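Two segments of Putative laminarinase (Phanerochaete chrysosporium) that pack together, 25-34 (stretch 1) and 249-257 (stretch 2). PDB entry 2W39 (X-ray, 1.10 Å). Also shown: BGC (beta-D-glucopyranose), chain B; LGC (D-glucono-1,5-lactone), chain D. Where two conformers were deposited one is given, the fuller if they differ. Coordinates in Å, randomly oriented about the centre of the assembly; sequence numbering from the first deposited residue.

Stretch 1 25-34: DPTHGRVNYV
Stretch 2 (249-257) INLTFCGDW

The strongest polar contact lies near the surface, where His28 ND1 donates to Asp256 OD2 across a very short 2.5 Å, nearly straight (167° at the hydrogen). His28 (chi1 m, chi2 106°) presents its ring edge, and Asp256 (chi1 m) starts sideways, but its carboxylate comes nearer to stretch 1. The backbone fastens the same pair of segments: Asp256 N donates to Thr27 O at 3.0 Å. A water donates to Pro26 O at 2.7 Å and weakly to Asp256 OD2 at 3.3 Å.

Asp25 organises the interior. Residues 25-28 form a type I beta turn, closed by His28 N to Asp25 O at 2.9 Å, with Pro26 (-59/-25) suited to its second position. His28 itself has positive phi (63/32). The buried carboxylate of Asp25, chi1 t, is matched by donors: Thr27 N reaches Asp25 OD1 at 3.2 Å, while Asp25 OD2 accepts from Gly29 N at 2.8 Å and Thr27 OG1 at 2.9 Å. From stretch 2, Thr252 OG1 donates to Asp25 OD2 at 2.8 Å. A short acidic side chain can thus brace its own turn and bind the neighbouring strand at once.

The strands 31-33 and 249-253 run roughly antiparallel, 150° between their directions, and their axes pass within 7.1 Å. In register, Val31 CA faces Thr252 CA at 5.8 Å, Gly29 CA and Gly255 CA close to 3.7 Å, and Thr27 CA lies 5.6 Å from Asp256 CA. Arg30 N donates to Phe253 O at 2.7 Å. The glycines permit this approach: an ideal CB on Gly29 would clash with Thr252 OG1 and Phe253 O, and one on Gly255 with Thr27 O. Gly255 (75/-162) also has a positive phi that favours glycine, and its CA makes a CA-H...O contact with His28 O at 3.4 Å.

Beyond these bonds the packing is mixed. Thr252, chi1 t, points toward stretch 1; its OG1 is 3.3 Å from Val31 CG1. Val31, chi1 p, also points across, and Phe253 (chi1 m, chi2 99°) holds its ring where CE1 meets Val31 CG2 at 3.9 Å in an apolar contact. Tyr33 (chi1 m) starts sideways, but its long ring brings the hydroxyl nearer: Asn250 ND2, on a chi1 p side chain, donates weakly to Tyr33 OH at 3.1 Å, and Tyr33 OH sits 3.4 Å from Thr252 CB. Arg30, chi1 t, starts sideways, and its guanidinium leaves the interface for partners elsewhere in the structure.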

# COMPACT_ATOMS: atom_id res chain seq x y z
N ASP A 25 -0.34 -15.16 6.70
CA ASP A 25 -0.79 -14.14 5.75
C ASP A 25 -2.29 -14.28 5.49
O ASP A 25 -2.75 -15.32 4.99
CB ASP A 25 -0.03 -14.26 4.43
CG ASP A 25 -0.41 -13.17 3.46
OD1 ASP A 25 -0.92 -12.14 3.96
OD2 ASP A 25 -0.23 -13.36 2.22
N PRO A 26 -3.10 -13.24 5.78
CA PRO A 26 -4.52 -13.32 5.45
C PRO A 26 -4.78 -13.55 3.95
O PRO A 26 -5.82 -14.11 3.60
CB PRO A 26 -5.06 -11.97 5.92
CG PRO A 26 -4.11 -11.54 6.98
CD PRO A 26 -2.77 -11.98 6.48
N THR A 27 -3.84 -13.14 3.09
CA THR A 27 -3.98 -13.34 1.65
C THR A 27 -3.28 -14.59 1.14
O THR A 27 -3.14 -14.77 -0.07
CB THR A 27 -3.57 -12.08 0.85
OG1 THR A 27 -2.29 -11.61 1.28
CG2 THR A 27 -4.57 -10.97 1.07
N HIS A 28 -2.87 -15.47 2.05
CA HIS A 28 -2.43 -16.84 1.68
C HIS A 28 -1.19 -16.87 0.79
O HIS A 28 -1.03 -17.78 -0.02
CB HIS A 28 -3.59 -17.63 1.06
CG HIS A 28 -4.83 -17.59 1.89
ND1 HIS A 28 -5.93 -16.83 1.54
CD2 HIS A 28 -5.11 -18.12 3.11
CE1 HIS A 28 -6.86 -16.95 2.47
NE2 HIS A 28 -6.38 -17.71 3.44
N GLY A 29 -0.30 -15.90 0.95
CA GLY A 29 0.90 -15.84 0.15
C GLY A 29 2.00 -16.79 0.57
O GLY A 29 1.94 -17.41 1.65
N ARG A 30 3.02 -16.91 -0.28
CA ARG A 30 4.18 -17.74 0.00
C ARG A 30 5.18 -16.89 0.80
O ARG A 30 6.25 -16.51 0.31
CB ARG A 30 4.77 -18.26 -1.30
CG ARG A 30 5.93 -19.22 -1.13
CD ARG A 30 5.60 -20.43 -0.26
NE ARG A 30 6.76 -21.29 -0.16
CZ ARG A 30 6.98 -22.15 0.83
NH1 ARG A 30 6.11 -22.29 1.83
NH2 ARG A 30 8.09 -22.88 0.81
N VAL A 31 4.77 -16.55 2.02
CA VAL A 31 5.46 -15.56 2.84
C VAL A 31 5.54 -16.04 4.26
O VAL A 31 4.65 -16.73 4.76
CB VAL A 31 4.72 -14.18 2.77
CG1 VAL A 31 3.36 -14.21 3.51
CG2 VAL A 31 5.60 -13.06 3.33
N ASN A 32 6.63 -15.67 4.93
CA ASN A 32 6.77 -15.86 6.37
C ASN A 32 6.96 -14.48 6.98
O ASN A 32 8.06 -13.90 6.89
CB ASN A 32 7.95 -16.77 6.69
CG ASN A 32 8.03 -17.09 8.16
OD1 ASN A 32 7.07 -17.56 8.75
ND2 ASN A 32 9.17 -16.81 8.76
N TYR A 33 5.90 -13.93 7.56
CA TYR A 33 5.96 -12.61 8.16
C TYR A 33 6.62 -12.72 9.54
O TYR A 33 6.10 -13.39 10.43
CB TYR A 33 4.56 -12.06 8.31
CG TYR A 33 3.97 -11.42 7.07
CD1 TYR A 33 4.72 -10.56 6.26
CD2 TYR A 33 2.61 -11.61 6.75
CE1 TYR A 33 4.14 -9.93 5.15
CE2 TYR A 33 2.04 -10.97 5.66
CZ TYR A 33 2.80 -10.11 4.88
OH TYR A 33 2.26 -9.43 3.81
N VAL A 34 7.76 -12.06 9.69
CA VAL A 34 8.54 -12.14 10.91
C VAL A 34 8.26 -10.98 11.84
O VAL A 34 7.79 -9.92 11.42
CB VAL A 34 10.05 -12.26 10.60
CG1 VAL A 34 10.31 -13.53 9.78
CG2 VAL A 34 10.58 -11.02 9.90
N ILE A 249 1.99 -1.35 6.03
CA ILE A 249 2.89 -1.42 4.88
C ILE A 249 3.49 -2.81 4.87
O ILE A 249 4.04 -3.26 5.88
CB ILE A 249 4.01 -0.35 4.93
CG1 ILE A 249 3.41 1.05 5.11
CG2 ILE A 249 4.86 -0.44 3.67
CD1 ILE A 249 4.45 2.13 5.45
N ASN A 250 3.36 -3.52 3.74
CA ASN A 250 3.75 -4.94 3.72
C ASN A 250 4.26 -5.37 2.37
O ASN A 250 4.12 -4.66 1.37
CB ASN A 250 2.57 -5.85 4.14
CG ASN A 250 1.49 -5.88 3.10
OD1 ASN A 250 0.68 -4.95 3.01
ND2 ASN A 250 1.48 -6.92 2.26
N LEU A 251 4.82 -6.57 2.36
CA LEU A 251 5.16 -7.24 1.11
C LEU A 251 4.85 -8.72 1.28
O LEU A 251 5.46 -9.40 2.11
CB LEU A 251 6.65 -7.05 0.81
CG LEU A 251 7.22 -7.91 -0.33
CD1 LEU A 251 6.52 -7.64 -1.66
CD2 LEU A 251 8.73 -7.71 -0.44
N THR A 252 3.87 -9.21 0.52
CA THR A 252 3.64 -10.65 0.42
C THR A 252 4.06 -11.14 -0.97
O THR A 252 4.49 -10.34 -1.82
CB THR A 252 2.18 -11.05 0.82
OG1 THR A 252 2.18 -12.47 1.03
CG2 THR A 252 1.14 -10.66 -0.21
N PHE A 253 3.96 -12.45 -1.19
CA PHE A 253 4.32 -13.07 -2.47
C PHE A 253 3.24 -14.07 -2.85
O PHE A 253 2.75 -14.79 -1.98
CB PHE A 253 5.67 -13.80 -2.41
CG PHE A 253 6.74 -13.04 -1.68
CD1 PHE A 253 7.04 -13.34 -0.36
CD2 PHE A 253 7.43 -12.02 -2.32
CE1 PHE A 253 8.02 -12.62 0.34
CE2 PHE A 253 8.41 -11.30 -1.63
CZ PHE A 253 8.71 -11.60 -0.31
N CYS A 254 2.89 -14.13 -4.13
CA CYS A 254 1.90 -15.09 -4.63
C CYS A 254 0.55 -14.84 -3.94
O CYS A 254 0.11 -13.70 -3.87
CB CYS A 254 2.41 -16.54 -4.47
SG CYS A 254 4.08 -16.78 -5.14
N GLY A 255 -0.11 -15.88 -3.44
CA GLY A 255 -1.36 -15.68 -2.72
C GLY A 255 -2.54 -15.38 -3.60
O GLY A 255 -2.50 -15.58 -4.82
N ASP A 256 -3.59 -14.84 -3.00
CA ASP A 256 -4.90 -14.87 -3.63
C ASP A 256 -5.06 -13.95 -4.85
O ASP A 256 -6.00 -14.13 -5.63
CB ASP A 256 -5.97 -14.61 -2.58
CG ASP A 256 -5.96 -15.64 -1.46
OD1 ASP A 256 -5.55 -16.81 -1.71
OD2 ASP A 256 -6.35 -15.28 -0.34
N TRP A 257 -4.16 -12.99 -5.02
CA TRP A 257 -4.11 -12.18 -6.23
C TRP A 257 -2.88 -12.56 -7.05
O TRP A 257 -3.02 -13.15 -8.12
CB TRP A 257 -4.19 -10.68 -5.89
CG TRP A 257 -4.24 -9.75 -7.08
CD1 TRP A 257 -4.33 -10.09 -8.40
CD2 TRP A 257 -4.25 -8.32 -7.03
NE1 TRP A 257 -4.37 -8.95 -9.18
CE2 TRP A 257 -4.31 -7.85 -8.36
CE3 TRP A 257 -4.17 -7.38 -5.99
CZ2 TRP A 257 -4.31 -6.49 -8.68
CZ3 TRP A 257 -4.17 -6.03 -6.31
CH2 TRP A 257 -4.23 -5.60 -7.64
C2 BGC B . -7.04 -7.10 0.23
C3 BGC B . -6.37 -7.29 1.60
C4 BGC B . -4.87 -7.22 1.41
C5 BGC B . -4.54 -5.79 1.02
C6 BGC B . -3.04 -5.57 0.91
C1 BGC B . -6.38 -6.05 -0.68
O1 BGC B . -6.15 -6.63 -1.98
O2 BGC B . -8.43 -6.77 0.42
O3 BGC B . -6.77 -8.54 2.20
O4 BGC B . -4.18 -7.58 2.61
O5 BGC B . -5.15 -5.45 -0.23
O6 BGC B . -2.58 -6.03 -0.37
C1 LGC D . -6.74 -6.05 -0.25
C2 LGC D . -7.25 -7.14 0.63
O5 LGC D . -5.48 -5.34 0.00
O1 LGC D . -7.37 -5.73 -1.24
O2 LGC D . -8.60 -6.85 1.05
C3 LGC D . -6.32 -7.36 1.83
O3 LGC D . -6.55 -8.66 2.40
C4 LGC D . -4.87 -7.21 1.40
O4 LGC D . -3.98 -7.66 2.41
C5 LGC D . -4.64 -5.73 1.10
C6 LGC D . -3.21 -5.34 0.75
O6 LGC D . -2.68 -6.11 -0.34
O HOH W 1 -7.93 -13.48 1.99